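Local coordinates for protein condensin complex subunit 3 (Schizosaccharomyces pombe, PDB 5OQR) that serves as a regulatory HEAT-repeat subunit of condensin, the complex required to convert interphase chromatin into condensed mitotic chromosomes, at residues A[710-715]-A[749-754]; A[726-731]-A[764-769]. One frame throughout, in Å; residues are numbered along the deposited sequence.

Contact 1. Residues A[710-715]-A[749-754]; sequences LANMIF and QRTKRK
Asn712 lays its amide against the side chains of Thr751 and Lys754 and is covered more than any other residue here. The two helix segments run nearly parallel, 14° between their directions, with axes 9.2 Å apart at closest approach. Asn712 and Thr751 are the level pair, their CA atoms 5.8 Å apart. The hydroxyl Thr751 OG1 donates a hydrogen bond of 2.8 Å to Asn712 OD1. The C=O...donor angle is 118°, and the donor lies 19° off the amide's carbonyl plane. The two side chains cross at about a right angle. Asn712 has CG anti to its own carbonyl carbon, which carries CG toward Thr751 of helix 745-759. Both residues are buried, so the bond pairs two polar groups within the interface.

Most of the remaining contact is made by carbon atoms. Thr751 CG2 meets the Phe715 ring at its edge, in the ring plane, 3.8 Å from Phe715 CE2. Thr751 CG2 also lies 4.2 Å from Ala711 CB. Lys754 brings its aliphatic part, with Lys754 CB 3.7 Å from Phe715 CD2, and its CG and CD pass across Asn712. The Lys754 chain bends at chi2, and its ammonium runs on past segment 710-715, toward a long, weak ion pair with Glu716. Arg750 is a marginal polar neighbour, its guanidinium plane nearly perpendicular to the Asn712 amide.

Helix 706-717 belongs to HEAT repeat 9 and packs here against helix 745-759. Helix 767-785 adds Phe776 against Ala711 and Phe715, and helix 725-736 adds Leu734 against the same two residues. Helix 639-661 packs on Leu710, Met713 and Ile714.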
ATOM      1  N   LEU A 710      11.762  -4.237  29.354  1.00 29.38           N
ATOM      2  CA  LEU A 710      12.079  -2.921  28.814  1.00 29.94           C
ATOM      3  C   LEU A 710      12.071  -1.861  29.910  1.00 30.31           C
ATOM      4  O   LEU A 710      12.865  -0.916  29.873  1.00 30.38           O
ATOM      5  CB  LEU A 710      11.088  -2.560  27.708  1.00 27.01           C
ATOM      6  CG  LEU A 710      11.317  -1.220  27.009  1.00 33.66           C
ATOM      7  CD1 LEU A 710      12.673  -1.189  26.327  1.00 36.64           C
ATOM      8  CD2 LEU A 710      10.210  -0.952  26.012  1.00 29.41           C
ATOM      9  N   ALA A 711      11.174  -1.997  30.886  1.00 37.00           N
ATOM     10  CA  ALA A 711      11.188  -1.099  32.035  1.00 25.25           C
ATOM     11  C   ALA A 711      12.542  -1.134  32.731  1.00 27.75           C
ATOM     12  O   ALA A 711      13.129  -0.089  33.032  1.00 31.80           O
ATOM     13  CB  ALA A 711      10.072  -1.479  33.004  1.00 24.28           C
ATOM     14  N   ASN A 712      13.062  -2.336  32.985  1.00 29.42           N
ATOM     15  CA  ASN A 712      14.384  -2.459  33.586  1.00 29.15           C
ATOM     16  C   ASN A 712      15.446  -1.784  32.726  1.00 35.05           C
ATOM     17  O   ASN A 712      16.356  -1.132  33.251  1.00 33.98           O
ATOM     18  CB  ASN A 712      14.726  -3.933  33.800  1.00 29.77           C
ATOM     19  CG  ASN A 712      13.722  -4.639  34.682  1.00 27.87           C
ATOM     20  OD1 ASN A 712      13.067  -4.018  35.519  1.00 28.21           O
ATOM     21  ND2 ASN A 712      13.593  -5.946  34.500  1.00 34.77           N
ATOM     22  N   MET A 713      15.352  -1.931  31.401  1.00 37.15           N
ATOM     23  CA  MET A 713      16.297  -1.262  30.512  1.00 29.43           C
ATOM     24  C   MET A 713      16.231   0.248  30.689  1.00 29.19           C
ATOM     25  O   MET A 713      17.262   0.922  30.783  1.00 35.84           O
ATOM     26  CB  MET A 713      16.008  -1.635  29.055  1.00 37.00           C
ATOM     27  CG  MET A 713      16.118  -3.116  28.738  1.00 37.96           C
ATOM     28  SD  MET A 713      17.727  -3.815  29.132  1.00 40.30           S
ATOM     29  CE  MET A 713      18.785  -2.871  28.042  1.00 38.47           C
ATOM     30  N   ILE A 714      15.019   0.797  30.726  1.00 26.90           N
ATOM     31  CA  ILE A 714      14.853   2.240  30.872  1.00 34.72           C
ATOM     32  C   ILE A 714      15.487   2.719  32.174  1.00 36.75           C
ATOM     33  O   ILE A 714      16.258   3.685  32.189  1.00 38.14           O
ATOM     34  CB  ILE A 714      13.361   2.612  30.791  1.00 34.67           C
ATOM     35  CG1 ILE A 714      12.826   2.290  29.393  1.00 26.37           C
ATOM     36  CG2 ILE A 714      13.149   4.086  31.119  1.00 42.07           C
ATOM     37  CD1 ILE A 714      11.327   2.402  29.250  1.00 28.58           C
ATOM     38  N   PHE A 715      15.182   2.047  33.287  1.00 32.19           N
ATOM     39  CA  PHE A 715      15.740   2.462  34.571  1.00 35.57           C
ATOM     40  C   PHE A 715      17.261   2.514  34.522  1.00 39.12           C
ATOM     41  O   PHE A 715      17.878   3.415  35.100  1.00 41.25           O
ATOM     42  CB  PHE A 715      15.277   1.517  35.680  1.00 31.17           C
ATOM     43  CG  PHE A 715      13.823   1.648  36.021  1.00 29.76           C
ATOM     44  CD1 PHE A 715      13.265   2.887  36.274  1.00 27.00           C
ATOM     45  CD2 PHE A 715      13.010   0.531  36.078  1.00 28.45           C
ATOM     46  CE1 PHE A 715      11.932   3.009  36.580  1.00 23.97           C
ATOM     47  CE2 PHE A 715      11.675   0.649  36.384  1.00 27.82           C
ATOM     48  CZ  PHE A 715      11.135   1.890  36.635  1.00 27.49           C
ATOM     49  N   GLN A 749       9.091  -7.790  41.662  1.00 43.31           N
ATOM     50  CA  GLN A 749      10.092  -7.448  42.665  1.00 48.42           C
ATOM     51  C   GLN A 749      11.394  -7.013  42.010  1.00 42.27           C
ATOM     52  O   GLN A 749      12.049  -6.074  42.477  1.00 38.89           O
ATOM     53  CB  GLN A 749      10.333  -8.638  43.593  1.00 63.87           C
ATOM     54  CG  GLN A 749       9.158  -8.973  44.495  1.00 61.39           C
ATOM     55  CD  GLN A 749       9.354 -10.276  45.244  1.00 67.83           C
ATOM     56  OE1 GLN A 749      10.429 -10.876  45.201  1.00 62.75           O
ATOM     57  NE2 GLN A 749       8.312 -10.722  45.934  1.00 65.57           N
ATOM     58  N   ARG A 750      11.786  -7.679  40.922  1.00 42.19           N
ATOM     59  CA  ARG A 750      13.050  -7.352  40.274  1.00 39.93           C
ATOM     60  C   ARG A 750      13.002  -5.970  39.638  1.00 37.18           C
ATOM     61  O   ARG A 750      13.984  -5.223  39.691  1.00 35.28           O
ATOM     62  CB  ARG A 750      13.393  -8.409  39.224  1.00 40.65           C
ATOM     63  CG  ARG A 750      14.885  -8.635  39.062  1.00 60.20           C
ATOM     64  CD  ARG A 750      15.289  -8.808  37.609  1.00 66.69           C
ATOM     65  NE  ARG A 750      16.741  -8.770  37.455  1.00 79.57           N
ATOM     66  CZ  ARG A 750      17.374  -8.596  36.298  1.00 79.13           C
ATOM     67  NH1 ARG A 750      16.687  -8.438  35.175  1.00 76.33           N
ATOM     68  NH2 ARG A 750      18.699  -8.574  36.266  1.00 81.25           N
ATOM     69  N   THR A 751      11.869  -5.609  39.033  1.00 38.10           N
ATOM     70  CA  THR A 751      11.761  -4.299  38.401  1.00 36.59           C
ATOM     71  C   THR A 751      11.714  -3.191  39.443  1.00 30.45           C
ATOM     72  O   THR A 751      12.258  -2.104  39.222  1.00 34.74           O
ATOM     73  CB  THR A 751      10.528  -4.246  37.495  1.00 33.36           C
ATOM     74  OG1 THR A 751      10.694  -5.168  36.413  1.00 30.11           O
ATOM     75  CG2 THR A 751      10.325  -2.850  36.918  1.00 31.10           C
ATOM     76  N   LYS A 752      11.067  -3.443  40.582  1.00 37.75           N
ATOM     77  CA  LYS A 752      11.058  -2.450  41.649  1.00 39.50           C
ATOM     78  C   LYS A 752      12.468  -2.194  42.165  1.00 39.53           C
ATOM     79  O   LYS A 752      12.832  -1.051  42.459  1.00 41.09           O
ATOM     80  CB  LYS A 752      10.138  -2.899  42.783  1.00 43.01           C
ATOM     81  CG  LYS A 752       9.999  -1.872  43.893  1.00 51.14           C
ATOM     82  CD  LYS A 752       8.757  -2.115  44.733  1.00 69.73           C
ATOM     83  CE  LYS A 752       8.626  -1.077  45.836  1.00 59.63           C
ATOM     84  NZ  LYS A 752       9.777  -1.121  46.783  1.00 77.79           N
ATOM     85  N   ARG A 753      13.279  -3.248  42.281  1.00 40.14           N
ATOM     86  CA  ARG A 753      14.689  -3.061  42.606  1.00 34.97           C
ATOM     87  C   ARG A 753      15.360  -2.134  41.604  1.00 38.08           C
ATOM     88  O   ARG A 753      16.158  -1.269  41.983  1.00 45.52           O
ATOM     89  CB  ARG A 753      15.400  -4.413  42.645  1.00 42.03           C
ATOM     90  CG  ARG A 753      15.628  -4.961  44.041  1.00 41.12           C
ATOM     91  CD  ARG A 753      15.396  -6.460  44.087  1.00 55.47           C
ATOM     92  NE  ARG A 753      16.135  -7.164  43.043  1.00 63.07           N
ATOM     93  CZ  ARG A 753      15.853  -8.393  42.621  1.00 52.95           C
ATOM     94  NH1 ARG A 753      14.837  -9.064  43.147  1.00 52.47           N
ATOM     95  NH2 ARG A 753      16.582  -8.949  41.665  1.00 48.75           N
ATOM     96  N   LYS A 754      15.051  -2.301  40.317  1.00 41.72           N
ATOM     97  CA  LYS A 754      15.573  -1.393  39.302  1.00 34.41           C
ATOM     98  C   LYS A 754      15.059   0.022  39.529  1.00 33.47           C
ATOM     99  O   LYS A 754      15.821   0.991  39.459  1.00 35.41           O
ATOM    100  CB  LYS A 754      15.185  -1.889  37.907  1.00 36.03           C
ATOM    101  CG  LYS A 754      16.336  -2.436  37.093  1.00 40.58           C
ATOM    102  CD  LYS A 754      16.678  -3.857  37.482  1.00 36.78           C
ATOM    103  CE  LYS A 754      17.890  -4.348  36.714  1.00 44.14           C
ATOM    104  NZ  LYS A 754      18.422  -5.624  37.256  1.00 74.27           N
TER

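Contact 2. Residues A[726-731]-A[764-769]; sequences ERKFMI and TMDSTS
Asp766 has CG between its backbone N and carbonyl carbon (chi1 66°), and Thr768 holds OG1 in the same way, which brings the carboxylate and the hydroxyl together in front of Lys728. Lys728 bends at chi3 (68°) and crosses both side chains at about a right angle. Lys728 CD comes to 3.1 Å from Asp766 OD2. Lys728 NZ makes a weak hydrogen bond to Thr768 OG1, 3.3 Å, and a long salt bridge to Asp766 OD1, 3.7 Å.

The carboxylate is gripped mainly from its own segment. Asp766 OD1 accepts from Thr768 OG1 at 2.6 Å through its syn lone pair, and from Ser769 N above the carboxylate plane. Asp766 OD2 accepts from Ser769 OG at 2.7 Å, also from above the plane. An alanine in place of Asp766 takes a negative charge from beside Lys728, and would probably leave Ser769 N without its capping acceptor and the hydroxyls of Thr768 and Ser769 freer to turn.

On the apolar side of the contact, Ile731 CD1 packs 3.9 Å from Met765 SD and 4.2 Å from Ser769 CB. Tyr758 of helix 745-759 touches both Ile731 and Met765.

Asp766 is the N-cap of helix 767-785, with its side chain bonded to Ser769 N three residues on. This is a classic helix N-cap, here set against helix 725-736 of HEAT repeat 9.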
ATOM      1  N   GLU A 726      14.819  14.696  27.324  1.00 49.69           N
ATOM      2  CA  GLU A 726      15.362  13.358  27.119  1.00 57.53           C
ATOM      3  C   GLU A 726      15.034  12.453  28.301  1.00 51.23           C
ATOM      4  O   GLU A 726      14.314  11.460  28.160  1.00 48.49           O
ATOM      5  CB  GLU A 726      16.871  13.448  26.890  1.00 62.30           C
ATOM      6  CG  GLU A 726      17.508  12.197  26.322  1.00 60.18           C
ATOM      7  CD  GLU A 726      18.858  12.476  25.684  1.00 66.96           C
ATOM      8  OE1 GLU A 726      18.931  13.375  24.819  1.00 70.90           O
ATOM      9  OE2 GLU A 726      19.847  11.812  26.056  1.00 70.78           O
ATOM     10  N   ARG A 727      15.543  12.796  29.486  1.00 59.31           N
ATOM     11  CA  ARG A 727      15.230  12.012  30.674  1.00 45.82           C
ATOM     12  C   ARG A 727      13.735  12.031  30.960  1.00 37.66           C
ATOM     13  O   ARG A 727      13.159  11.013  31.360  1.00 33.86           O
ATOM     14  CB  ARG A 727      16.021  12.543  31.868  1.00 54.25           C
ATOM     15  CG  ARG A 727      16.180  11.551  33.007  1.00 49.58           C
ATOM     16  CD  ARG A 727      17.077  12.112  34.097  1.00 59.31           C
ATOM     17  NE  ARG A 727      18.492  11.843  33.851  1.00 60.60           N
ATOM     18  CZ  ARG A 727      19.492  12.481  34.450  1.00 67.62           C
ATOM     19  NH1 ARG A 727      19.243  13.445  35.326  1.00 76.92           N
ATOM     20  NH2 ARG A 727      20.747  12.162  34.167  1.00 68.21           N
ATOM     21  N   LYS A 728      13.086  13.180  30.759  1.00 41.15           N
ATOM     22  CA  LYS A 728      11.631  13.240  30.864  1.00 42.48           C
ATOM     23  C   LYS A 728      10.973  12.248  29.917  1.00 43.29           C
ATOM     24  O   LYS A 728      10.051  11.521  30.300  1.00 37.45           O
ATOM     25  CB  LYS A 728      11.134  14.652  30.556  1.00 53.28           C
ATOM     26  CG  LYS A 728      10.902  15.535  31.771  1.00 58.37           C
ATOM     27  CD  LYS A 728       9.835  16.592  31.497  1.00 69.35           C
ATOM     28  CE  LYS A 728       8.454  15.964  31.323  1.00 77.57           C
ATOM     29  NZ  LYS A 728       7.348  16.951  31.473  1.00 72.81           N
ATOM     30  N   PHE A 729      11.427  12.219  28.663  1.00 45.03           N
ATOM     31  CA  PHE A 729      10.750  11.421  27.650  1.00 43.38           C
ATOM     32  C   PHE A 729      10.904   9.931  27.924  1.00 43.23           C
ATOM     33  O   PHE A 729       9.957   9.160  27.737  1.00 40.38           O
ATOM     34  CB  PHE A 729      11.286  11.769  26.264  1.00 57.53           C
ATOM     35  CG  PHE A 729      10.658  10.971  25.168  1.00 45.72           C
ATOM     36  CD1 PHE A 729      11.383  10.006  24.495  1.00 48.67           C
ATOM     37  CD2 PHE A 729       9.333  11.168  24.827  1.00 47.24           C
ATOM     38  CE1 PHE A 729      10.801   9.263  23.492  1.00 58.48           C
ATOM     39  CE2 PHE A 729       8.744  10.428  23.826  1.00 56.27           C
ATOM     40  CZ  PHE A 729       9.476   9.471  23.161  1.00 61.69           C
ATOM     41  N   MET A 730      12.087   9.504  28.368  1.00 43.11           N
ATOM     42  CA  MET A 730      12.286   8.092  28.668  1.00 37.87           C
ATOM     43  C   MET A 730      11.374   7.631  29.794  1.00 35.86           C
ATOM     44  O   MET A 730      10.914   6.484  29.788  1.00 32.62           O
ATOM     45  CB  MET A 730      13.749   7.832  29.024  1.00 42.79           C
ATOM     46  CG  MET A 730      14.730   8.192  27.918  1.00 55.65           C
ATOM     47  SD  MET A 730      14.384   7.365  26.352  1.00 53.75           S
ATOM     48  CE  MET A 730      14.828   5.678  26.748  1.00 46.76           C
ATOM     49  N   ILE A 731      11.098   8.505  30.765  1.00 40.03           N
ATOM     50  CA  ILE A 731      10.169   8.161  31.835  1.00 31.91           C
ATOM     51  C   ILE A 731       8.748   8.087  31.296  1.00 28.36           C
ATOM     52  O   ILE A 731       7.948   7.253  31.731  1.00 29.54           O
ATOM     53  CB  ILE A 731      10.292   9.175  32.990  1.00 37.03           C
ATOM     54  CG1 ILE A 731      11.640   9.009  33.690  1.00 34.85           C
ATOM     55  CG2 ILE A 731       9.159   9.004  34.006  1.00 32.65           C
ATOM     56  CD1 ILE A 731      12.012  10.168  34.588  1.00 41.78           C
ATOM     57  N   THR A 764      16.716  15.291  39.996  1.00 63.13           N
ATOM     58  CA  THR A 764      15.633  16.249  40.175  1.00 67.00           C
ATOM     59  C   THR A 764      14.621  16.066  39.051  1.00 57.00           C
ATOM     60  O   THR A 764      14.957  16.232  37.874  1.00 62.25           O
ATOM     61  CB  THR A 764      16.169  17.678  40.188  1.00 75.74           C
ATOM     62  OG1 THR A 764      17.253  17.774  41.121  1.00 88.55           O
ATOM     63  CG2 THR A 764      15.074  18.653  40.591  1.00 74.00           C
ATOM     64  N   MET A 765      13.388  15.732  39.416  1.00 52.45           N
ATOM     65  CA  MET A 765      12.340  15.424  38.458  1.00 54.69           C
ATOM     66  C   MET A 765      11.140  16.334  38.673  1.00 49.08           C
ATOM     67  O   MET A 765      10.827  16.726  39.800  1.00 54.86           O
ATOM     68  CB  MET A 765      11.908  13.961  38.573  1.00 55.85           C
ATOM     69  CG  MET A 765      12.799  13.003  37.803  1.00 53.79           C
ATOM     70  SD  MET A 765      12.577  11.288  38.292  1.00 52.91           S
ATOM     71  CE  MET A 765      13.401  11.278  39.881  1.00 57.19           C
ATOM     72  N   ASP A 766      10.471  16.663  37.572  1.00 45.10           N
ATOM     73  CA  ASP A 766       9.285  17.500  37.613  1.00 42.58           C
ATOM     74  C   ASP A 766       8.094  16.698  38.132  1.00 42.59           C
ATOM     75  O   ASP A 766       8.200  15.518  38.473  1.00 38.34           O
ATOM     76  CB  ASP A 766       8.998  18.073  36.227  1.00 51.49           C
ATOM     77  CG  ASP A 766       8.623  17.004  35.226  1.00 48.51           C
ATOM     78  OD1 ASP A 766       7.425  16.671  35.135  1.00 50.15           O
ATOM     79  OD2 ASP A 766       9.526  16.495  34.535  1.00 54.76           O
ATOM     80  N   SER A 767       6.932  17.350  38.177  1.00 43.28           N
ATOM     81  CA  SER A 767       5.752  16.734  38.770  1.00 37.59           C
ATOM     82  C   SER A 767       5.292  15.521  37.971  1.00 36.16           C
ATOM     83  O   SER A 767       5.062  14.447  38.536  1.00 38.42           O
ATOM     84  CB  SER A 767       4.626  17.763  38.871  1.00 47.49           C
ATOM     85  OG  SER A 767       4.927  18.755  39.831  1.00 51.78           O
ATOM     86  N   THR A 768       5.137  15.677  36.654  1.00 44.83           N
ATOM     87  CA  THR A 768       4.602  14.585  35.847  1.00 45.32           C
ATOM     88  C   THR A 768       5.528  13.374  35.881  1.00 40.33           C
ATOM     89  O   THR A 768       5.064  12.234  35.990  1.00 41.16           O
ATOM     90  CB  THR A 768       4.370  15.048  34.408  1.00 41.04           C
ATOM     91  OG1 THR A 768       5.623  15.357  33.787  1.00 57.85           O
ATOM     92  CG2 THR A 768       3.473  16.277  34.376  1.00 40.54           C
ATOM     93  N   SER A 769       6.840  13.599  35.795  1.00 38.88           N
ATOM     94  CA  SER A 769       7.785  12.497  35.942  1.00 36.17           C
ATOM     95  C   SER A 769       7.558  11.763  37.256  1.00 41.86           C
ATOM     96  O   SER A 769       7.371  10.542  37.276  1.00 41.61           O
ATOM     97  CB  SER A 769       9.220  13.020  35.864  1.00 38.03           C
ATOM     98  OG  SER A 769       9.442  13.750  34.673  1.00 39.97           O
TER

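How the contacts relate
Contacts 1 and 2 lie with their centres about 16 Å apart, on the same side of the chain's centre and about 39 and 38 Å from it. Their segments alternate along the sequence, so helices 706-717, 725-736, 745-759 and 767-785 are linked first to third and second to fourth. The contacts also touch directly, where Ile714 CG2 packs 3.5 Å from Met730 O. Contact 1 is the more buried of the two. Contact 2 is partly buried and sets the start of helix 767-785 against helix 725-736. Both are structural packing at the C-terminal end of the helical solenoid.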